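PDB 1WEK: hypothetical protein TT1465 from Thermus thermophilus, which is of unknown function but belongs to the SLOG superfamily of Rossmann-like alpha/beta proteins, with helices packed against a parallel beta sheet. Local coordinates for residues P53-G58 / V84-Y89; Y59-A64 / E204-A209; A64-G69 / Y89-V94. All coordinates share one frame; numbering follows the deposited sequence.

Contact 1: residues P53-G58 / V84-Y89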
# COMPACT_ATOMS: atom_id res chain seq x y z
N PRO A 53 8.60 0.51 -47.06
CA PRO A 53 7.83 1.76 -47.10
C PRO A 53 7.35 2.24 -45.73
O PRO A 53 7.39 3.44 -45.42
CB PRO A 53 6.66 1.41 -48.02
CG PRO A 53 7.23 0.40 -48.90
CD PRO A 53 8.01 -0.48 -47.97
N ALA A 54 6.88 1.31 -44.90
CA ALA A 54 6.40 1.65 -43.57
C ALA A 54 7.52 2.19 -42.70
O ALA A 54 7.31 3.09 -41.89
CB ALA A 54 5.78 0.44 -42.92
N TYR A 55 8.72 1.66 -42.89
CA TYR A 55 9.87 2.09 -42.10
C TYR A 55 10.30 3.50 -42.49
O TYR A 55 10.48 4.36 -41.64
CB TYR A 55 11.03 1.13 -42.32
CG TYR A 55 12.22 1.42 -41.44
CD1 TYR A 55 12.43 0.69 -40.27
CD2 TYR A 55 13.14 2.42 -41.77
CE1 TYR A 55 13.53 0.95 -39.45
CE2 TYR A 55 14.24 2.68 -40.96
CZ TYR A 55 14.43 1.94 -39.80
OH TYR A 55 15.51 2.19 -38.99
N GLU A 56 10.45 3.72 -43.79
CA GLU A 56 10.87 5.03 -44.26
C GLU A 56 9.85 6.08 -43.83
O GLU A 56 10.22 7.13 -43.29
CB GLU A 56 11.03 5.03 -45.79
CG GLU A 56 12.06 4.02 -46.29
CD GLU A 56 13.33 3.98 -45.43
OE1 GLU A 56 14.00 5.04 -45.29
OE2 GLU A 56 13.66 2.90 -44.90
N ALA A 57 8.58 5.78 -44.04
CA ALA A 57 7.51 6.70 -43.66
C ALA A 57 7.61 6.98 -42.16
O ALA A 57 7.46 8.12 -41.72
CB ALA A 57 6.16 6.10 -44.00
N GLY A 58 7.87 5.93 -41.39
CA GLY A 58 7.98 6.06 -39.95
C GLY A 58 9.16 6.97 -39.60
O GLY A 58 9.06 7.80 -38.68
N VAL A 84 10.58 5.23 -36.17
CA VAL A 84 9.96 6.41 -35.57
C VAL A 84 10.82 7.00 -34.45
O VAL A 84 10.95 8.21 -34.35
CB VAL A 84 8.57 6.10 -34.99
CG1 VAL A 84 8.03 7.35 -34.26
CG2 VAL A 84 7.61 5.67 -36.10
N ASN A 85 11.38 6.14 -33.59
CA ASN A 85 12.25 6.61 -32.50
C ASN A 85 13.52 7.23 -33.09
O ASN A 85 14.03 8.25 -32.60
CB ASN A 85 12.67 5.46 -31.58
CG ASN A 85 11.56 5.01 -30.65
OD1 ASN A 85 11.17 3.84 -30.68
ND2 ASN A 85 11.07 5.91 -29.81
N ARG A 86 14.04 6.59 -34.14
CA ARG A 86 15.25 7.05 -34.80
C ARG A 86 15.07 8.42 -35.43
O ARG A 86 15.92 9.30 -35.27
CB ARG A 86 15.67 6.05 -35.87
CG ARG A 86 17.07 6.30 -36.42
CD ARG A 86 17.44 5.24 -37.45
NE ARG A 86 18.84 5.32 -37.85
CZ ARG A 86 19.41 4.49 -38.72
NH1 ARG A 86 18.69 3.52 -39.27
NH2 ARG A 86 20.69 4.63 -39.04
N GLY A 87 13.98 8.60 -36.15
CA GLY A 87 13.74 9.88 -36.79
C GLY A 87 13.73 10.99 -35.76
O GLY A 87 14.30 12.06 -35.99
N ALA A 88 13.09 10.72 -34.63
CA ALA A 88 12.99 11.68 -33.55
C ALA A 88 14.35 11.89 -32.90
O ALA A 88 14.83 13.02 -32.77
CB ALA A 88 12.00 11.20 -32.51
N TYR A 89 14.95 10.78 -32.50
CA TYR A 89 16.26 10.80 -31.86
C TYR A 89 17.25 11.62 -32.67
O TYR A 89 17.83 12.59 -32.17
CB TYR A 89 16.80 9.39 -31.72
CG TYR A 89 17.97 9.28 -30.78
CD1 TYR A 89 17.78 9.37 -29.41
CD2 TYR A 89 19.26 9.01 -31.26
CE1 TYR A 89 18.83 9.19 -28.52
CE2 TYR A 89 20.32 8.83 -30.37
CZ TYR A 89 20.09 8.91 -29.01
OH TYR A 89 21.11 8.69 -28.11

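Contact 2: residues Y59-A64 / E204-A209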
# COMPACT_ATOMS: atom_id res chain seq x y z
N TYR A 59 10.26 6.81 -40.34
CA TYR A 59 11.41 7.65 -40.06
C TYR A 59 11.04 9.12 -40.29
O TYR A 59 11.33 9.95 -39.45
CB TYR A 59 12.62 7.26 -40.92
CG TYR A 59 13.83 8.11 -40.58
CD1 TYR A 59 13.99 9.38 -41.14
CD2 TYR A 59 14.76 7.69 -39.63
CE1 TYR A 59 15.03 10.21 -40.76
CE2 TYR A 59 15.81 8.51 -39.24
CZ TYR A 59 15.94 9.77 -39.81
OH TYR A 59 16.92 10.62 -39.37
N ARG A 60 10.37 9.41 -41.40
CA ARG A 60 9.96 10.78 -41.73
C ARG A 60 9.02 11.37 -40.68
O ARG A 60 9.18 12.53 -40.30
CB ARG A 60 9.28 10.83 -43.11
CG ARG A 60 10.15 10.44 -44.31
CD ARG A 60 9.68 11.15 -45.58
NE ARG A 60 8.35 10.74 -46.00
CZ ARG A 60 7.44 11.52 -46.58
NH1 ARG A 60 7.71 12.80 -46.83
NH2 ARG A 60 6.26 11.01 -46.93
N LEU A 61 8.04 10.59 -40.23
CA LEU A 61 7.08 11.03 -39.21
C LEU A 61 7.84 11.36 -37.93
O LEU A 61 7.64 12.41 -37.33
CB LEU A 61 6.10 9.90 -38.88
CG LEU A 61 4.63 10.16 -38.54
CD1 LEU A 61 4.21 9.14 -37.50
CD2 LEU A 61 4.39 11.56 -38.05
N GLY A 62 8.71 10.44 -37.51
CA GLY A 62 9.49 10.65 -36.30
C GLY A 62 10.29 11.93 -36.38
O GLY A 62 10.28 12.73 -35.44
N ARG A 63 10.98 12.14 -37.49
CA ARG A 63 11.76 13.34 -37.70
C ARG A 63 10.89 14.62 -37.74
O ARG A 63 11.25 15.66 -37.17
CB ARG A 63 12.56 13.22 -39.00
CG ARG A 63 13.19 14.51 -39.45
CD ARG A 63 13.12 14.64 -40.96
NE ARG A 63 14.25 13.99 -41.62
CZ ARG A 63 14.18 13.40 -42.81
NH1 ARG A 63 13.03 13.35 -43.48
NH2 ARG A 63 15.27 12.89 -43.35
N ALA A 64 9.74 14.55 -38.42
CA ALA A 64 8.86 15.71 -38.52
C ALA A 64 8.31 16.14 -37.16
O ALA A 64 8.33 17.33 -36.81
CB ALA A 64 7.74 15.42 -39.46
N GLU A 204 2.94 14.80 -43.45
CA GLU A 204 2.82 16.24 -43.26
C GLU A 204 1.44 16.63 -42.77
O GLU A 204 1.29 17.57 -41.99
CB GLU A 204 3.11 16.98 -44.57
CG GLU A 204 2.14 16.66 -45.70
CD GLU A 204 2.70 15.66 -46.70
OE1 GLU A 204 3.38 14.69 -46.28
OE2 GLU A 204 2.45 15.86 -47.91
N GLU A 205 0.43 15.91 -43.24
CA GLU A 205 -0.94 16.21 -42.84
C GLU A 205 -1.13 15.87 -41.38
O GLU A 205 -1.85 16.57 -40.66
CB GLU A 205 -1.92 15.43 -43.72
CG GLU A 205 -3.38 15.67 -43.37
CD GLU A 205 -4.31 15.30 -44.51
OE1 GLU A 205 -4.28 14.13 -44.96
OE2 GLU A 205 -5.07 16.19 -44.96
N VAL A 206 -0.48 14.80 -40.93
CA VAL A 206 -0.57 14.39 -39.53
C VAL A 206 0.10 15.42 -38.64
O VAL A 206 -0.49 15.88 -37.66
CB VAL A 206 0.10 13.01 -39.29
CG1 VAL A 206 0.04 12.66 -37.80
CG2 VAL A 206 -0.62 11.93 -40.09
N VAL A 207 1.33 15.79 -38.97
CA VAL A 207 2.05 16.76 -38.16
C VAL A 207 1.31 18.10 -38.13
O VAL A 207 1.23 18.74 -37.08
CB VAL A 207 3.47 16.98 -38.68
CG1 VAL A 207 4.17 18.00 -37.81
CG2 VAL A 207 4.22 15.65 -38.68
N GLN A 208 0.77 18.51 -39.27
CA GLN A 208 0.04 19.78 -39.36
C GLN A 208 -1.18 19.79 -38.44
O GLN A 208 -1.44 20.79 -37.76
CB GLN A 208 -0.38 20.04 -40.82
CG GLN A 208 -1.35 21.21 -41.00
CD GLN A 208 -1.54 21.60 -42.46
OE1 GLN A 208 -0.61 22.09 -43.11
NE2 GLN A 208 -2.74 21.38 -42.98
N ALA A 209 -1.93 18.69 -38.43
CA ALA A 209 -3.11 18.57 -37.58
C ALA A 209 -2.73 18.63 -36.11
O ALA A 209 -3.44 19.24 -35.32
CB ALA A 209 -3.83 17.26 -37.87
O HOH W 1 4.49 12.57 -48.27

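Contact 3: residues A64-G69 / Y89-V94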
# COMPACT_ATOMS: atom_id res chain seq x y z
N ALA A 64 9.74 14.55 -38.42
CA ALA A 64 8.86 15.71 -38.52
C ALA A 64 8.31 16.14 -37.16
O ALA A 64 8.33 17.33 -36.81
CB ALA A 64 7.74 15.42 -39.46
N LEU A 65 7.83 15.18 -36.38
CA LEU A 65 7.27 15.52 -35.06
C LEU A 65 8.29 16.20 -34.15
O LEU A 65 7.97 17.17 -33.47
CB LEU A 65 6.73 14.26 -34.41
CG LEU A 65 5.51 13.67 -35.12
CD1 LEU A 65 5.35 12.21 -34.72
CD2 LEU A 65 4.28 14.50 -34.77
N ALA A 66 9.52 15.69 -34.13
CA ALA A 66 10.58 16.29 -33.32
C ALA A 66 10.82 17.72 -33.78
O ALA A 66 10.92 18.65 -32.97
CB ALA A 66 11.86 15.49 -33.48
N GLU A 67 10.89 17.90 -35.10
CA GLU A 67 11.11 19.23 -35.66
C GLU A 67 10.02 20.19 -35.19
O GLU A 67 10.30 21.31 -34.74
CB GLU A 67 11.15 19.16 -37.19
CG GLU A 67 12.49 18.70 -37.77
CD GLU A 67 12.40 18.38 -39.26
OE1 GLU A 67 13.44 18.11 -39.90
OE2 GLU A 67 11.27 18.37 -39.80
N ALA A 68 8.77 19.73 -35.28
CA ALA A 68 7.61 20.54 -34.87
C ALA A 68 7.56 20.76 -33.36
O ALA A 68 6.77 21.57 -32.86
CB ALA A 68 6.33 19.88 -35.34
N GLY A 69 8.39 20.04 -32.62
CA GLY A 69 8.39 20.21 -31.19
C GLY A 69 7.72 19.14 -30.35
O GLY A 69 7.52 19.35 -29.15
N TYR A 89 14.95 10.78 -32.50
CA TYR A 89 16.26 10.80 -31.86
C TYR A 89 17.25 11.62 -32.67
O TYR A 89 17.83 12.59 -32.17
CB TYR A 89 16.80 9.39 -31.72
CG TYR A 89 17.97 9.28 -30.78
CD1 TYR A 89 17.78 9.37 -29.41
CD2 TYR A 89 19.26 9.01 -31.26
CE1 TYR A 89 18.83 9.19 -28.52
CE2 TYR A 89 20.32 8.83 -30.37
CZ TYR A 89 20.09 8.91 -29.01
OH TYR A 89 21.11 8.69 -28.11
N GLU A 90 17.42 11.24 -33.93
CA GLU A 90 18.37 11.94 -34.78
C GLU A 90 18.06 13.39 -35.08
O GLU A 90 18.93 14.12 -35.54
CB GLU A 90 18.58 11.15 -36.07
CG GLU A 90 19.39 9.87 -35.85
CD GLU A 90 19.44 9.00 -37.09
OE1 GLU A 90 18.83 9.38 -38.11
OE2 GLU A 90 20.10 7.94 -37.05
N ALA A 91 16.83 13.83 -34.82
CA ALA A 91 16.49 15.24 -35.05
C ALA A 91 16.56 15.96 -33.71
O ALA A 91 16.13 17.11 -33.59
CB ALA A 91 15.10 15.39 -35.65
N GLY A 92 17.12 15.27 -32.72
CA GLY A 92 17.29 15.85 -31.40
C GLY A 92 16.04 15.98 -30.56
O GLY A 92 16.00 16.80 -29.64
N GLY A 93 15.01 15.20 -30.85
CA GLY A 93 13.80 15.30 -30.06
C GLY A 93 13.71 14.24 -28.98
O GLY A 93 14.52 13.31 -28.93
N VAL A 94 12.74 14.40 -28.09
CA VAL A 94 12.51 13.43 -27.03
C VAL A 94 11.95 12.14 -27.67
O VAL A 94 10.93 12.18 -28.36
CB VAL A 94 11.46 13.95 -26.03
CG1 VAL A 94 11.02 12.83 -25.09
CG2 VAL A 94 12.03 15.14 -25.25

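Contact 1: residues P53-G58 / V84-Y89
Tyr55 and Arg86 form the polar half of this contact. Gly58 and Val84 form the other half, where the backbones come close.

The polar half is a single weak hydrogen bond. Arg86 NH1 donates to Tyr55 OH over 3.5 Å, with 154° at the hydrogen. The hydroxyl meets the edge of the guanidinium, in its plane. The tyrosine ring stands nearly upright to that plane, at 81°, so neither group stacks on the other. Tyr55 gets there because its CG is anti to the backbone N (chi1 -175°), which sends the ring across the gap between the helices. Arg86 is stretched out from CG to NE, and its CD also lies 3.9 Å from Tyr55 OH. The main partner of this arginine is Glu90, one turn on, which forms a salt bridge with NE. A long, weak ion pair joins NH1 to Glu50. The tyrosine is thus a minor partner of the guanidinium, and Glu90 is the stronger one.

The second half is backbone packing. Gly58 and Val84 approach to 4.8 Å between their CA atoms. Val84 CA points its hydrogen at Gly58 O, a CA-H...O contact of 3.5 Å. Val84 CG2, the branch beside the backbone N, packs on the Gly58 backbone, 3.6 Å from Gly58 O and 3.9 Å from Gly58 CA. With no side chain at Gly58, the helices can lie this close.

The contact joins the start of helix 53-68 to helix 79-90, which follow successive strands of the parallel sheet. Val84 and Ala88 rest on strand 71-74 through Thr74 and Val72. Asn85 is hydrogen-bonded to Thr74 and to Ser95 and Val96 of strand 95-100. Tyr55 also touches Ala83, so the two helices meet again just before segment 84-89.

Contact 2: residues Y59-A64 / E204-A209
Val207 leans on Ala64 and Leu61 with one methyl group. Its CG2 lies 3.6 Å from Ala64 CB and 4.1 Å from Leu61 CD2. The rotamer explains this: CG2 is anti to the carbonyl carbon and sits beside the backbone N, while CG1 is the branch anti to that N. One methyl thus serves both neighbours.

Leu61 reaches over from the side of its helix. Both of its torsions are off the staggered positions (chi1 -144°, chi2 -145°). They bring CD2 forward, and the side chains of Leu61 and Val207 slide past each other in opposite directions. Val206 touches the same methyl more loosely, with CG1 at 4.5 Å from Leu61 CD2.

A water bridges two polar side chains beside this packing. Arg60 NH2 donates to the water at 2.7 Å, in the plane of its guanidinium. The water in turn donates to Glu204 OE1 at 3.1 Å. The two charged groups do not touch directly.

The axes of the short helix segments approach to 10.0 Å and run roughly parallel, with a crossing angle of -26°. Underneath, Leu61 and Val206 both rest on Val136, and they also touch Leu168 and Phe166 respectively. This is the near-parallel packing of neighbouring helices on one face of the parallel sheet in a Rossmann-like alpha/beta fold.

Contact 3: residues A64-G69 / Y89-V94
Ala66 meets Ala91 and Gly93 with its one side-chain atom. Its side chain begins and ends at CB, and that methyl points at the turn formed by residues 91-93. CB lies 3.9 Å from Ala91 CB, a plain methyl-to-methyl contact. It lies at the same 3.9 Å from Gly93 CA, where it touches bare backbone. A third neighbour is Ala88 O, at 3.9 Å from Ala66 CB. The methyl is thus set against the end of the other helix.

The turn is shaped by its glycines. Gly92 has positive phi (74°) and is the C' residue of a Schellman motif. Gly92 N bonds to Tyr89 O at 2.8 Å, and Gly93 N bonds back to Ala88 O at 2.9 Å. This folds the chain round so that Ala91 CB and Gly93 CA both face Ala66. Gly93 has no side chain to collide with the Ala66 methyl, and its CA comes to 4.7 Å from Ala66 CA. A second Schellman motif closes helix 53-68 at Gly69, where phi is 104°.

Past the turn the chain runs into strand 95-100, and the backbone of Val94 already bonds to that of Val72. On its far side, segment 64-69 is backed by helix 203-211, through Ala64 and Ala68 on Val207.

Small apolar groups make up this contact, and none of the hydrogen bonds nearby joins the two segments. A polar tie between the same helices, Tyr59 to Glu90, starts nearer the beginning of helix 53-68. Between these two segments the contact is van der Waals only, with close approach made possible by alanine and glycine.

Helix 53-68 supplies the first segment of all three contacts, in order from its start to its end. The chain then passes through strand 71-74 and turns back along helix 79-90, where 84-89 closes contact 1. Residues 89-94 follow at once and close contact 3, sharing Tyr89 with contact 1. Contact 2 closes much later, when 204-209 returns after the rest of the sheet. Contact 3 nests within the loop of contact 2, while contact 1 crosses both. Tyr59 OH also pairs with Glu90 OE1, a probable hydrogen bond of 2.6 Å. Helix 53-68 thus lies between helices 79-90 and 203-211 and ties the early strands to the last ones.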